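CBS domain-containing predicted protein TM0935 (PDB 1O50) is a tandem CBS-domain protein of Thermotoga maritima whose function is not established, though CBS pairs in other proteins commonly bind adenosyl ligands as regulatory modules. Local coordinates at residues K14-C19 against H109-L114; K20-K25 against D141-E146. All blocks are in the same frame, centred on the assembly; numbering follows the deposited sequence. Where two conformers were deposited one is given.

Interaction 1: K14-C19 against H109-L114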
ATOM      1  N   LYS A  14     -21.679   4.456  -4.601  1.00 36.68           N
ATOM      2  CA  LYS A  14     -21.116   3.708  -5.711  1.00 36.75           C
ATOM      3  C   LYS A  14     -19.724   4.205  -6.072  1.00 36.22           C
ATOM      4  O   LYS A  14     -19.287   5.272  -5.600  1.00 35.79           O
ATOM      5  CB  LYS A  14     -22.062   3.786  -6.897  1.00 36.63           C
ATOM      6  CG  LYS A  14     -23.266   2.872  -6.684  1.00 38.66           C
ATOM      7  CD  LYS A  14     -24.558   3.402  -7.306  1.00 40.07           C
ATOM      8  CE  LYS A  14     -24.648   3.246  -8.797  1.00 41.15           C
ATOM      9  NZ  LYS A  14     -26.077   3.392  -9.215  1.00 40.42           N
ATOM     10  N   VAL A  15     -19.028   3.447  -6.923  1.00 35.08           N
ATOM     11  CA  VAL A  15     -17.659   3.808  -7.271  1.00 34.71           C
ATOM     12  C   VAL A  15     -17.638   5.239  -7.824  1.00 34.45           C
ATOM     13  O   VAL A  15     -16.742   6.023  -7.487  1.00 33.29           O
ATOM     14  CB  VAL A  15     -17.001   2.762  -8.238  1.00 35.05           C
ATOM     15  CG1 VAL A  15     -15.774   3.328  -8.940  1.00 33.92           C
ATOM     16  CG2 VAL A  15     -16.614   1.512  -7.455  1.00 34.41           C
ATOM     17  N   LYS A  16     -18.643   5.578  -8.625  1.00 34.70           N
ATOM     18  CA  LYS A  16     -18.740   6.904  -9.237  1.00 35.37           C
ATOM     19  C   LYS A  16     -18.728   8.070  -8.219  1.00 35.35           C
ATOM     20  O   LYS A  16     -18.323   9.190  -8.555  1.00 35.31           O
ATOM     21  CB  LYS A  16     -19.997   6.977 -10.101  1.00 35.60           C
ATOM     22  CG  LYS A  16     -21.326   6.908  -9.336  1.00 38.30           C
ATOM     23  CD  LYS A  16     -22.525   7.108 -10.272  1.00 42.90           C
ATOM     24  CE  LYS A  16     -23.853   7.334  -9.515  1.00 45.69           C
ATOM     25  NZ  LYS A  16     -23.924   8.634  -8.703  1.00 48.71           N
ATOM     26  N   ASP A  17     -19.193   7.807  -7.004  1.00 35.07           N
ATOM     27  CA  ASP A  17     -19.234   8.818  -5.936  1.00 35.81           C
ATOM     28  C   ASP A  17     -17.881   9.020  -5.233  1.00 35.94           C
ATOM     29  O   ASP A  17     -17.686  10.035  -4.574  1.00 35.96           O
ATOM     30  CB  ASP A  17     -20.286   8.440  -4.858  1.00 35.80           C
ATOM     31  CG  ASP A  17     -21.657   8.117  -5.444  1.00 35.26           C
ATOM     32  OD1 ASP A  17     -22.148   8.862  -6.302  1.00 35.96           O
ATOM     33  OD2 ASP A  17     -22.328   7.123  -5.100  1.00 34.55           O
ATOM     34  N   VAL A  18     -16.980   8.037  -5.340  1.00 36.53           N
ATOM     35  CA  VAL A  18     -15.713   7.983  -4.598  1.00 37.57           C
ATOM     36  C   VAL A  18     -14.457   8.160  -5.483  1.00 37.75           C
ATOM     37  O   VAL A  18     -13.469   8.738  -5.050  1.00 38.27           O
ATOM     38  CB  VAL A  18     -15.645   6.640  -3.836  1.00 37.95           C
ATOM     39  CG1 VAL A  18     -14.350   6.455  -3.131  1.00 39.97           C
ATOM     40  CG2 VAL A  18     -16.843   6.557  -2.850  1.00 38.61           C
ATOM     41  N   CYS A  19     -14.539   7.729  -6.736  1.00 37.23           N
ATOM     42  CA  CYS A  19     -13.385   7.695  -7.649  1.00 37.35           C
ATOM     43  C   CYS A  19     -12.870   9.058  -8.155  1.00 36.70           C
ATOM     44  O   CYS A  19     -11.867   9.131  -8.875  1.00 35.23           O
ATOM     45  CB  CYS A  19     -13.703   6.793  -8.851  1.00 36.42           C
ATOM     46  SG  CYS A  19     -14.804   7.494 -10.067  1.00 36.86           S
ATOM     47  N   HIS A 109     -16.586  -1.018 -11.943  1.00 36.95           N
ATOM     48  CA  HIS A 109     -17.271  -0.105 -12.858  1.00 37.57           C
ATOM     49  C   HIS A 109     -17.797   1.083 -12.070  1.00 36.72           C
ATOM     50  O   HIS A 109     -17.836   1.049 -10.869  1.00 36.76           O
ATOM     51  CB  HIS A 109     -18.449  -0.788 -13.541  1.00 37.62           C
ATOM     52  CG  HIS A 109     -18.093  -2.039 -14.277  1.00 41.71           C
ATOM     53  ND1 HIS A 109     -17.387  -2.032 -15.462  1.00 45.89           N
ATOM     54  CD2 HIS A 109     -18.384  -3.337 -14.023  1.00 44.44           C
ATOM     55  CE1 HIS A 109     -17.259  -3.268 -15.906  1.00 45.27           C
ATOM     56  NE2 HIS A 109     -17.839  -4.080 -15.042  1.00 45.40           N
ATOM     57  N   MET A 110     -18.253   2.112 -12.769  1.00 36.91           N
ATOM     58  CA  MET A 110     -18.820   3.317 -12.141  1.00 36.81           C
ATOM     59  C   MET A 110     -20.020   3.023 -11.219  1.00 36.52           C
ATOM     60  O   MET A 110     -20.178   3.647 -10.155  1.00 36.81           O
ATOM     61  CB  MET A 110     -19.203   4.344 -13.226  1.00 37.08           C
ATOM     62  CG  MET A 110     -18.007   5.043 -13.866  1.00 37.19           C
ATOM     63  SD  MET A 110     -17.066   5.953 -12.665  1.00 40.33           S
ATOM     64  CE  MET A 110     -15.518   6.339 -13.585  1.00 42.41           C
ATOM     65  N   ASP A 111     -20.838   2.053 -11.617  1.00 35.88           N
ATOM     66  CA  ASP A 111     -22.075   1.742 -10.915  1.00 36.10           C
ATOM     67  C   ASP A 111     -21.853   0.670  -9.845  1.00 35.82           C
ATOM     68  O   ASP A 111     -22.763   0.330  -9.113  1.00 36.03           O
ATOM     69  CB  ASP A 111     -23.209   1.431 -11.921  0.65 36.49           C
ATOM     70  CG  ASP A 111     -23.650   2.689 -12.725  0.65 38.07           C
ATOM     71  OD1 ASP A 111     -24.161   2.554 -13.877  0.65 38.49           O
ATOM     72  OD2 ASP A 111     -23.515   3.861 -12.281  0.65 39.90           O
ATOM     73  N   THR A 112     -20.626   0.183  -9.713  1.00 35.07           N
ATOM     74  CA  THR A 112     -20.304  -0.804  -8.682  1.00 34.91           C
ATOM     75  C   THR A 112     -20.516  -0.233  -7.280  1.00 35.10           C
ATOM     76  O   THR A 112     -20.036   0.877  -6.990  1.00 34.37           O
ATOM     77  CB  THR A 112     -18.829  -1.243  -8.830  1.00 34.92           C
ATOM     78  OG1 THR A 112     -18.643  -1.827 -10.122  1.00 34.61           O
ATOM     79  CG2 THR A 112     -18.472  -2.342  -7.865  1.00 34.16           C
ATOM     80  N   PRO A 113     -21.220  -0.966  -6.406  1.00 35.20           N
ATOM     81  CA  PRO A 113     -21.315  -0.600  -4.987  1.00 35.21           C
ATOM     82  C   PRO A 113     -19.957  -0.377  -4.343  1.00 35.76           C
ATOM     83  O   PRO A 113     -19.067  -1.209  -4.511  1.00 35.51           O
ATOM     84  CB  PRO A 113     -21.997  -1.822  -4.363  1.00 34.89           C
ATOM     85  CG  PRO A 113     -22.861  -2.302  -5.428  1.00 34.55           C
ATOM     86  CD  PRO A 113     -22.028  -2.168  -6.679  1.00 35.04           C
ATOM     87  N   LEU A 114     -19.807   0.712  -3.596  1.00 35.84           N
ATOM     88  CA  LEU A 114     -18.588   0.940  -2.846  1.00 36.80           C
ATOM     89  C   LEU A 114     -18.188  -0.283  -1.988  1.00 36.76           C
ATOM     90  O   LEU A 114     -17.005  -0.642  -1.903  1.00 35.50           O
ATOM     91  CB  LEU A 114     -18.722   2.159  -1.924  1.00 37.42           C
ATOM     92  CG  LEU A 114     -17.442   2.635  -1.254  1.00 39.09           C
ATOM     93  CD1 LEU A 114     -16.454   3.114  -2.330  1.00 41.61           C
ATOM     94  CD2 LEU A 114     -17.742   3.783  -0.276  1.00 39.06           C
TER
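V15 and K16 hold the turn H109-T112 by two backbone bonds. V15 N donates to T112 O over 2.8 Å, with the donor nearly in line with the carbonyl. K16 N donates to M110 O over 2.9 Å and meets a lone pair in the carbonyl plane. Residues 109 to 112 form a type I beta turn. H109 N to T112 OG1 and T112 N to H109 O both close it, which holds the M110 and T112 carbonyls where K16 N and V15 N reach them. A single beta bridge pairs K14 with P113.

The tight part lies inward. V15 CB sits 3.2 Å from H109 O, and its CG2 packs beside T112 CB. V18 CG2 meets L114 CD1 at 3.5 Å, the two side chains crossing at about a right angle. L114 CG is anti to the backbone N (chi1 -171°), and its CD1 is the branch nearest V18.

The outer side is looser and more polar. C19 SG meets the M110 methyl CE at 3.8 Å. K14 bends at chi2 and chi3, and its CE comes within 3.5 Å of D111 O. Any charge attraction to the D111 carboxylate is doubtful, as D111 has two conformers. An alanine in place of K14 would probably lose the packing of CG and CE and uncover D111 O. K16 NZ makes a salt bridge with D17 OD1, while D17 OD2 accepts from K14 N.

The first CBS range packs here on the second, consistent with a CBS pair. The short, weakly bonded helix about 15-18 sits against the turn just before helix 114-124. V15 also touches V131 and L142 of the two-stranded sheet. V18 reaches E146 and A150 of helix 144-153, and L114 packs on I147 there.

Interaction 2: K20-K25 against D141-E146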
ATOM      1  N   LYS A  20     -13.522  10.135  -7.764  1.00 37.74           N
ATOM      2  CA  LYS A  20     -13.031  11.470  -8.103  1.00 38.51           C
ATOM      3  C   LYS A  20     -12.717  12.311  -6.853  1.00 38.29           C
ATOM      4  O   LYS A  20     -12.444  13.480  -6.961  1.00 36.50           O
ATOM      5  CB  LYS A  20     -14.011  12.168  -9.024  1.00 39.74           C
ATOM      6  CG  LYS A  20     -13.601  12.169 -10.482  1.00 42.81           C
ATOM      7  CD  LYS A  20     -14.747  12.656 -11.321  1.00 46.62           C
ATOM      8  CE  LYS A  20     -14.313  13.188 -12.706  1.00 49.25           C
ATOM      9  NZ  LYS A  20     -14.228  14.693 -12.778  1.00 51.04           N
ATOM     10  N   LEU A  21     -12.689  11.684  -5.679  1.00 38.40           N
ATOM     11  CA  LEU A  21     -12.503  12.421  -4.428  1.00 39.87           C
ATOM     12  C   LEU A  21     -11.040  12.902  -4.265  1.00 40.93           C
ATOM     13  O   LEU A  21     -10.788  13.895  -3.587  1.00 41.08           O
ATOM     14  CB  LEU A  21     -12.926  11.563  -3.218  1.00 39.12           C
ATOM     15  CG  LEU A  21     -14.433  11.270  -3.147  1.00 38.32           C
ATOM     16  CD1 LEU A  21     -14.732  10.314  -2.015  1.00 38.82           C
ATOM     17  CD2 LEU A  21     -15.212  12.525  -2.993  1.00 38.98           C
ATOM     18  N   ILE A  22     -10.113  12.165  -4.890  1.00 41.42           N
ATOM     19  CA  ILE A  22      -8.699  12.528  -5.056  1.00 41.06           C
ATOM     20  C   ILE A  22      -8.395  12.435  -6.564  1.00 41.35           C
ATOM     21  O   ILE A  22      -8.908  11.549  -7.276  1.00 40.04           O
ATOM     22  CB  ILE A  22      -7.820  11.539  -4.269  1.00 41.70           C
ATOM     23  CG1 ILE A  22      -8.262  11.450  -2.810  1.00 41.69           C
ATOM     24  CG2 ILE A  22      -6.329  11.897  -4.304  1.00 42.36           C
ATOM     25  CD1 ILE A  22      -7.557  10.305  -2.076  1.00 42.54           C
ATOM     26  N   SER A  23      -7.581  13.362  -7.047  1.00 41.59           N
ATOM     27  CA  SER A  23      -7.097  13.336  -8.421  1.00 42.98           C
ATOM     28  C   SER A  23      -5.975  12.308  -8.563  1.00 42.73           C
ATOM     29  O   SER A  23      -4.832  12.570  -8.163  1.00 43.33           O
ATOM     30  CB  SER A  23      -6.563  14.699  -8.837  1.00 43.65           C
ATOM     31  OG  SER A  23      -6.152  14.646 -10.193  1.00 47.19           O
ATOM     32  N   LEU A  24      -6.329  11.136  -9.084  1.00 41.88           N
ATOM     33  CA  LEU A  24      -5.398  10.057  -9.350  1.00 41.57           C
ATOM     34  C   LEU A  24      -5.278   9.887 -10.862  1.00 41.69           C
ATOM     35  O   LEU A  24      -6.272  10.032 -11.583  1.00 41.51           O
ATOM     36  CB  LEU A  24      -5.906   8.754  -8.749  1.00 41.60           C
ATOM     37  CG  LEU A  24      -6.277   8.702  -7.269  1.00 39.71           C
ATOM     38  CD1 LEU A  24      -6.754   7.339  -6.868  1.00 41.65           C
ATOM     39  CD2 LEU A  24      -5.089   9.064  -6.508  1.00 40.98           C
ATOM     40  N   LYS A  25      -4.060   9.586 -11.320  1.00 41.89           N
ATOM     41  CA  LYS A  25      -3.784   9.227 -12.726  1.00 42.73           C
ATOM     42  C   LYS A  25      -3.319   7.797 -12.738  1.00 41.46           C
ATOM     43  O   LYS A  25      -2.308   7.502 -12.102  1.00 41.67           O
ATOM     44  CB  LYS A  25      -2.658  10.078 -13.338  1.00 43.46           C
ATOM     45  CG  LYS A  25      -2.632  11.577 -12.931  1.00 48.93           C
ATOM     46  CD  LYS A  25      -1.552  11.901 -11.833  1.00 54.36           C
ATOM     47  CE  LYS A  25      -0.110  11.945 -12.419  1.00 56.44           C
ATOM     48  NZ  LYS A  25       0.476  10.570 -12.624  1.00 57.98           N
ATOM     49  N   ASP A 141     -10.015   5.654 -11.916  1.00 37.84           N
ATOM     50  CA  ASP A 141      -9.171   4.944 -10.945  1.00 37.81           C
ATOM     51  C   ASP A 141      -9.795   5.000  -9.530  1.00 36.46           C
ATOM     52  O   ASP A 141     -10.515   5.933  -9.184  1.00 36.05           O
ATOM     53  CB  ASP A 141      -7.780   5.626 -10.965  1.00 38.06           C
ATOM     54  CG  ASP A 141      -6.679   4.756 -10.490  1.00 38.03           C
ATOM     55  OD1 ASP A 141      -6.779   3.508 -10.606  1.00 38.91           O
ATOM     56  OD2 ASP A 141      -5.676   5.257  -9.929  1.00 41.91           O
ATOM     57  N   LEU A 142      -9.502   4.010  -8.700  1.00 35.80           N
ATOM     58  CA  LEU A 142      -9.999   3.998  -7.323  1.00 35.14           C
ATOM     59  C   LEU A 142      -8.926   3.541  -6.389  1.00 34.98           C
ATOM     60  O   LEU A 142      -8.337   2.548  -6.670  1.00 35.87           O
ATOM     61  CB  LEU A 142     -11.183   3.025  -7.210  1.00 35.38           C
ATOM     62  CG  LEU A 142     -11.892   2.935  -5.857  1.00 34.56           C
ATOM     63  CD1 LEU A 142     -12.557   4.234  -5.458  1.00 36.54           C
ATOM     64  CD2 LEU A 142     -12.919   1.827  -5.882  1.00 35.61           C
ATOM     65  N   ASN A 143      -8.678   4.230  -5.278  1.00 35.08           N
ATOM     66  CA  ASN A 143      -7.773   3.695  -4.255  1.00 34.52           C
ATOM     67  C   ASN A 143      -8.361   3.642  -2.880  1.00 33.88           C
ATOM     68  O   ASN A 143      -9.429   4.164  -2.617  1.00 33.40           O
ATOM     69  CB  ASN A 143      -6.394   4.414  -4.279  1.00 35.59           C
ATOM     70  CG  ASN A 143      -6.400   5.808  -3.698  1.00 35.31           C
ATOM     71  OD1 ASN A 143      -7.398   6.297  -3.175  1.00 38.65           O
ATOM     72  ND2 ASN A 143      -5.253   6.460  -3.758  1.00 35.68           N
ATOM     73  N   SER A 144      -7.671   2.932  -1.990  1.00 35.15           N
ATOM     74  CA  SER A 144      -8.122   2.798  -0.620  1.00 35.69           C
ATOM     75  C   SER A 144      -8.321   4.141   0.102  1.00 36.83           C
ATOM     76  O   SER A 144      -9.183   4.277   0.941  1.00 35.66           O
ATOM     77  CB  SER A 144      -7.135   1.909   0.159  1.00 36.49           C
ATOM     78  OG  SER A 144      -5.826   2.450   0.170  1.00 37.74           O
ATOM     79  N   LEU A 145      -7.550   5.158  -0.257  1.00 38.28           N
ATOM     80  CA  LEU A 145      -7.625   6.400   0.448  1.00 37.86           C
ATOM     81  C   LEU A 145      -8.948   7.103   0.129  1.00 37.96           C
ATOM     82  O   LEU A 145      -9.521   7.759   0.983  1.00 37.85           O
ATOM     83  CB  LEU A 145      -6.430   7.303   0.089  1.00 38.84           C
ATOM     84  CG  LEU A 145      -5.010   6.704   0.136  1.00 38.28           C
ATOM     85  CD1 LEU A 145      -3.995   7.839  -0.000  1.00 36.55           C
ATOM     86  CD2 LEU A 145      -4.745   5.882   1.371  1.00 39.11           C
ATOM     87  N   GLU A 146      -9.404   6.982  -1.114  1.00 37.53           N
ATOM     88  CA  GLU A 146     -10.702   7.520  -1.503  1.00 37.05           C
ATOM     89  C   GLU A 146     -11.859   6.897  -0.725  1.00 37.08           C
ATOM     90  O   GLU A 146     -12.793   7.590  -0.347  1.00 37.35           O
ATOM     91  CB  GLU A 146     -10.897   7.362  -2.994  1.00 35.56           C
ATOM     92  CG  GLU A 146      -9.974   8.297  -3.748  1.00 35.17           C
ATOM     93  CD  GLU A 146     -10.053   8.099  -5.238  1.00 33.19           C
ATOM     94  OE1 GLU A 146     -10.209   6.956  -5.685  1.00 30.63           O
ATOM     95  OE2 GLU A 146      -9.968   9.105  -5.948  1.00 34.34           O
TER
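E146 and I22 meet through chains set by two torsions each. Chi1 puts E146 CG and I22 CG1 each anti to its own carbonyl carbon. Chi2 near 180° then carries both chains on, to CD in E146 (175°) and to CD1 in I22 (170°). I22 CD1 packs on E146 CG at 3.6 Å. The two side chains lie oblique to each other.

The E146 carboxylate works in two directions. E146 OE2 accepts from I22 N over 3.2 Å through its anti lone pair. E146 OE1 accepts from N143 N, which approaches from above the carboxylate plane. In return, E146 N donates to N143 OD1 over 3.0 Å. N143 and E146 thus form a capping box at the start of helix 144-153. The box holds the buried E146 carboxylate by OE1, and OE2 takes the loop N-H. I22 O is also 3.0 Å from E146 OE2. Two acceptors this close may raise the pKa of E146.

L24 covers the polar groups of the strand end. L24 CD1 lies 3.5 Å from N143 CG and close to ND2. L24 and E146 meet tip to tip, with L24 CD1 3.7 Å from E146 OE1. L24 CB rests near D141 OD2, while D141 OD1 is hydrogen-bonded to Y52 OH. The apolar contact is I22 CD1 with L145 CB, at 3.9 Å. L21 CD1 touches E146 O.

The loop 20-25 leads from helix 15-18 to strand 27-29, and it lies over the junction where strand 138-143 passes into helix 144-153. L21 also touches L149 and A150 of that helix. I22 packs on L43 of the second subunit, and L145 on P46 of the same neighbour.

The two interactions lie about 11 Å apart, centre to centre, on one side of the chain's centre. Their segments alternate along the chain: 14-19, 20-25, 109-114, 141-146. The first two are continuous, so one N-terminal run meets the second CBS range twice. Interaction 1 joins it to the turn before helix 114-124. Interaction 2 joins it to the end of strand 138-143 and the start of helix 144-153. The contacts also touch directly, with V18 CG1 3.7 Å from L142 CD1. The start of the first CBS sequence range packs on the second, consistent with the two ranges packing as one unit in a CBS pair.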